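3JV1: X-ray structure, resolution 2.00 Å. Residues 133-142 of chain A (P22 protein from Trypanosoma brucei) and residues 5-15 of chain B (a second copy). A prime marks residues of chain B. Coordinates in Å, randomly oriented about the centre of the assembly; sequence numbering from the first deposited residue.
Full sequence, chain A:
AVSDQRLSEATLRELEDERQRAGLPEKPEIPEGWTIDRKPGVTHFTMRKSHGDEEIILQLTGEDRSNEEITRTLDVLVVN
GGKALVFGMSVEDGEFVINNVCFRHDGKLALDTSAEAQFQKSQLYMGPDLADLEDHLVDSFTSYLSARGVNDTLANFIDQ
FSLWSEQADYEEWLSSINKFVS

Chain A, residues 133-142: LEDHLVDSFT
Chain B (5-15) QRLSEATLREL

Two helices from two copies of the protein pack nearly antiparallel, their N-to-C directions 151° apart and their axes 8.6 Å apart at closest approach. Leu133 and Glu134 enter chain A's helix in extended conformation (phi/psi -114/139 and -73/158), with Glu134 as N-cap residue; helix 135-142 follows, and chain B is helical throughout 5-15. The register pairs a small residue with a leucine each time: Ser140 CA lies 5.0 Å from Leu7′ CA, and Leu137 CA 5.4 Å from Ala10′ CA. Together the two stretches bury 572 Å².

Ala10′ points toward chain A, and its single methyl suits so close an approach: its CB lies 3.5 Å from Ser140 OG and 3.6 Å from His136 CD2. Ser140 also points at the partner, yet its m rotamer (-68°) turns the hydroxyl back one helical turn, where OG donates to His136 O at 2.7 Å. The polar group is thus satisfied within its own helix while Ser140 CB packs 3.9 Å from Leu7′ CA.

Leu137 is the knob, set among Leu7′, Ala10′, Thr11′ and Glu14′. Its CA-to-CB bond runs sideways, but chi1 of -139°, between wells, and chi2 of -162° bring the branched end nearer. Leu137 CD2 lies 4.2 Å from each of Leu7′ CD1, Ala10′ CB and Thr11′ CG2, and Leu137 CD1 is 4.2 Å from Glu14′ CG. Thr11′ takes p (48°), offering that methyl to the knob. Glu14′ (t, p) contributes its aliphatic part, while its carboxylate is hydrogen-bonded elsewhere in the structure and OE1 also takes a weak bond from water 1 (3.2 Å), itself bound by Glu134 N (2.9 Å). Leu7′, at t and p (-177°, 49°), places CD1 over a face of the Phe141 ring, 4.1 Å from its centroid. Phe141's CA-to-CB bond points away; chi1 of -87° and chi2 of -53° bring the ring back.

Near the N-terminal end of chain A's helix, His136 adopts p (88°, chi2 -80°), directing its NE2 to Ala10′ O in a weak hydrogen bond of 3.4 Å with the carbonyl near the ring plane. This leaves a face for Arg13′, whose fully extended chain (168°, 176°, 164°) lays the guanidinium flat on the imidazole, centres 3.9 Å apart and planes at 12°. Glu134 (-73°, 166°) completes the site through water 2, which donates to Glu134 OE1 (2.9 Å) and accepts from Arg13′ NE (2.7 Å). Glu134 OE1 and Arg13′ NH2 are 4.1 Å apart, a charge attraction beyond salt-bridge range. Arg6′ (m, t, p) reaches along the far end, its NH2 3.7 Å from Asp139 O.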

# COMPACT_ATOMS: atom_id res chain seq x y z
N LEU A 133 19.88 -4.53 -18.25
CA LEU A 133 20.27 -3.56 -19.26
C LEU A 133 21.77 -3.35 -19.28
O LEU A 133 22.42 -3.29 -18.24
CB LEU A 133 19.57 -2.22 -18.99
CG LEU A 133 18.04 -2.25 -18.87
CD1 LEU A 133 17.53 -0.85 -18.53
CD2 LEU A 133 17.44 -2.74 -20.18
N GLU A 134 22.32 -3.24 -20.49
CA GLU A 134 23.75 -3.02 -20.65
C GLU A 134 24.11 -1.59 -20.26
O GLU A 134 23.26 -0.70 -20.25
CB GLU A 134 24.16 -3.29 -22.10
CG GLU A 134 24.17 -4.76 -22.45
CD GLU A 134 24.24 -5.01 -23.94
OE1 GLU A 134 24.41 -4.03 -24.69
OE2 GLU A 134 24.13 -6.18 -24.35
N ASP A 135 25.38 -1.37 -19.92
CA ASP A 135 25.84 -0.04 -19.53
C ASP A 135 25.56 1.06 -20.55
O ASP A 135 25.20 2.16 -20.16
CB ASP A 135 27.34 -0.05 -19.22
CG ASP A 135 27.67 -0.76 -17.92
OD1 ASP A 135 26.78 -0.91 -17.06
OD2 ASP A 135 28.84 -1.15 -17.74
N HIS A 136 25.70 0.78 -21.84
CA HIS A 136 25.46 1.84 -22.81
C HIS A 136 24.08 2.46 -22.66
O HIS A 136 23.91 3.67 -22.85
CB HIS A 136 25.66 1.35 -24.25
CG HIS A 136 24.43 0.75 -24.88
ND1 HIS A 136 24.02 -0.54 -24.63
CD2 HIS A 136 23.54 1.27 -25.76
CE1 HIS A 136 22.93 -0.79 -25.33
NE2 HIS A 136 22.62 0.29 -26.03
N LEU A 137 23.09 1.64 -22.32
CA LEU A 137 21.73 2.14 -22.16
C LEU A 137 21.58 2.87 -20.84
O LEU A 137 21.11 4.00 -20.80
CB LEU A 137 20.71 1.00 -22.21
CG LEU A 137 19.43 1.30 -23.00
CD1 LEU A 137 18.36 0.30 -22.62
CD2 LEU A 137 18.95 2.71 -22.74
N VAL A 138 21.96 2.19 -19.76
CA VAL A 138 21.87 2.76 -18.42
C VAL A 138 22.64 4.08 -18.32
O VAL A 138 22.16 5.04 -17.72
CB VAL A 138 22.43 1.78 -17.37
CG1 VAL A 138 22.43 2.44 -16.00
CG2 VAL A 138 21.58 0.50 -17.36
N ASP A 139 23.84 4.12 -18.89
CA ASP A 139 24.65 5.34 -18.83
C ASP A 139 23.99 6.46 -19.61
O ASP A 139 24.09 7.62 -19.23
CB ASP A 139 26.06 5.11 -19.38
CG ASP A 139 26.89 4.17 -18.52
OD1 ASP A 139 26.50 3.90 -17.36
OD2 ASP A 139 27.94 3.72 -19.00
N SER A 140 23.32 6.12 -20.70
CA SER A 140 22.65 7.14 -21.49
C SER A 140 21.51 7.74 -20.67
O SER A 140 21.26 8.95 -20.75
CB SER A 140 22.12 6.53 -22.79
OG SER A 140 23.21 6.17 -23.63
N PHE A 141 20.81 6.91 -19.89
CA PHE A 141 19.73 7.41 -19.04
C PHE A 141 20.29 8.36 -17.99
O PHE A 141 19.73 9.44 -17.77
CB PHE A 141 19.01 6.26 -18.33
CG PHE A 141 17.90 5.64 -19.13
CD1 PHE A 141 16.89 6.43 -19.66
CD2 PHE A 141 17.84 4.26 -19.32
CE1 PHE A 141 15.83 5.86 -20.38
CE2 PHE A 141 16.79 3.68 -20.04
CZ PHE A 141 15.78 4.49 -20.57
N THR A 142 21.39 7.97 -17.35
CA THR A 142 22.02 8.82 -16.33
C THR A 142 22.50 10.16 -16.92
O THR A 142 22.32 11.21 -16.30
CB THR A 142 23.19 8.08 -15.61
OG1 THR A 142 23.81 8.96 -14.66
CG2 THR A 142 24.23 7.65 -16.60
N GLN B 5 20.65 12.75 -27.78
CA GLN B 5 21.03 12.05 -29.00
C GLN B 5 21.56 10.67 -28.60
O GLN B 5 21.24 9.66 -29.23
CB GLN B 5 22.09 12.86 -29.75
CG GLN B 5 22.37 12.39 -31.16
CD GLN B 5 23.12 13.43 -31.98
OE1 GLN B 5 23.59 13.15 -33.09
NE2 GLN B 5 23.22 14.65 -31.45
N ARG B 6 22.36 10.63 -27.54
CA ARG B 6 22.92 9.39 -27.01
C ARG B 6 21.80 8.43 -26.58
O ARG B 6 21.85 7.24 -26.88
CB ARG B 6 23.80 9.66 -25.81
CG ARG B 6 25.14 10.29 -26.12
CD ARG B 6 25.89 10.64 -24.84
NE ARG B 6 25.88 9.54 -23.88
CZ ARG B 6 26.57 9.53 -22.75
NH1 ARG B 6 27.34 10.57 -22.42
NH2 ARG B 6 26.51 8.48 -21.94
N LEU B 7 20.80 8.96 -25.87
CA LEU B 7 19.69 8.14 -25.40
C LEU B 7 18.87 7.64 -26.58
O LEU B 7 18.35 6.52 -26.57
CB LEU B 7 18.80 8.92 -24.42
CG LEU B 7 17.64 8.11 -23.82
CD1 LEU B 7 18.17 6.77 -23.29
CD2 LEU B 7 16.97 8.90 -22.71
N SER B 8 18.74 8.49 -27.60
CA SER B 8 18.00 8.13 -28.80
C SER B 8 18.70 6.95 -29.50
O SER B 8 18.06 5.97 -29.88
CB SER B 8 17.94 9.32 -29.76
OG SER B 8 17.28 8.95 -30.96
N GLU B 9 20.02 7.05 -29.65
CA GLU B 9 20.81 6.00 -30.29
C GLU B 9 20.82 4.71 -29.48
O GLU B 9 20.69 3.62 -30.02
CB GLU B 9 22.25 6.47 -30.49
CG GLU B 9 22.44 7.60 -31.48
CD GLU B 9 23.87 8.11 -31.51
OE1 GLU B 9 24.79 7.29 -31.76
OE2 GLU B 9 24.09 9.32 -31.28
N ALA B 10 20.98 4.85 -28.16
CA ALA B 10 21.02 3.69 -27.27
C ALA B 10 19.73 2.88 -27.28
O ALA B 10 19.77 1.65 -27.28
CB ALA B 10 21.34 4.15 -25.85
N THR B 11 18.58 3.56 -27.28
CA THR B 11 17.31 2.85 -27.30
C THR B 11 17.08 2.14 -28.64
O THR B 11 16.57 1.02 -28.69
CB THR B 11 16.11 3.80 -26.98
OG1 THR B 11 16.21 4.98 -27.78
CG2 THR B 11 16.12 4.20 -25.50
N LEU B 12 17.46 2.79 -29.73
CA LEU B 12 17.30 2.19 -31.05
C LEU B 12 18.19 0.95 -31.13
O LEU B 12 17.76 -0.10 -31.61
CB LEU B 12 17.69 3.19 -32.14
CG LEU B 12 17.57 2.67 -33.57
CD1 LEU B 12 16.15 2.17 -33.81
CD2 LEU B 12 17.94 3.77 -34.57
N ARG B 13 19.42 1.06 -30.65
CA ARG B 13 20.35 -0.06 -30.66
C ARG B 13 19.79 -1.25 -29.88
O ARG B 13 19.85 -2.39 -30.34
CB ARG B 13 21.69 0.38 -30.06
CG ARG B 13 22.66 -0.76 -29.75
CD ARG B 13 23.98 -0.20 -29.25
NE ARG B 13 24.80 -1.22 -28.60
CZ ARG B 13 25.98 -0.99 -28.05
NH1 ARG B 13 26.50 0.23 -28.06
NH2 ARG B 13 26.65 -1.98 -27.48
N GLU B 14 19.22 -0.98 -28.71
CA GLU B 14 18.66 -2.05 -27.90
C GLU B 14 17.48 -2.69 -28.60
O GLU B 14 17.35 -3.90 -28.63
CB GLU B 14 18.27 -1.51 -26.52
CG GLU B 14 17.61 -2.52 -25.59
CD GLU B 14 18.42 -3.80 -25.37
OE1 GLU B 14 19.60 -3.85 -25.78
OE2 GLU B 14 17.86 -4.75 -24.80
N LEU B 15 16.61 -1.86 -29.20
CA LEU B 15 15.44 -2.37 -29.90
C LEU B 15 15.88 -3.31 -31.03
O LEU B 15 15.31 -4.38 -31.22
CB LEU B 15 14.62 -1.22 -30.50
CG LEU B 15 13.09 -1.32 -30.49
CD1 LEU B 15 12.53 -0.41 -31.57
CD2 LEU B 15 12.63 -2.75 -30.73
O HOH W 1 20.84 -3.12 -22.97
O HOH W 2 24.36 -3.65 -27.54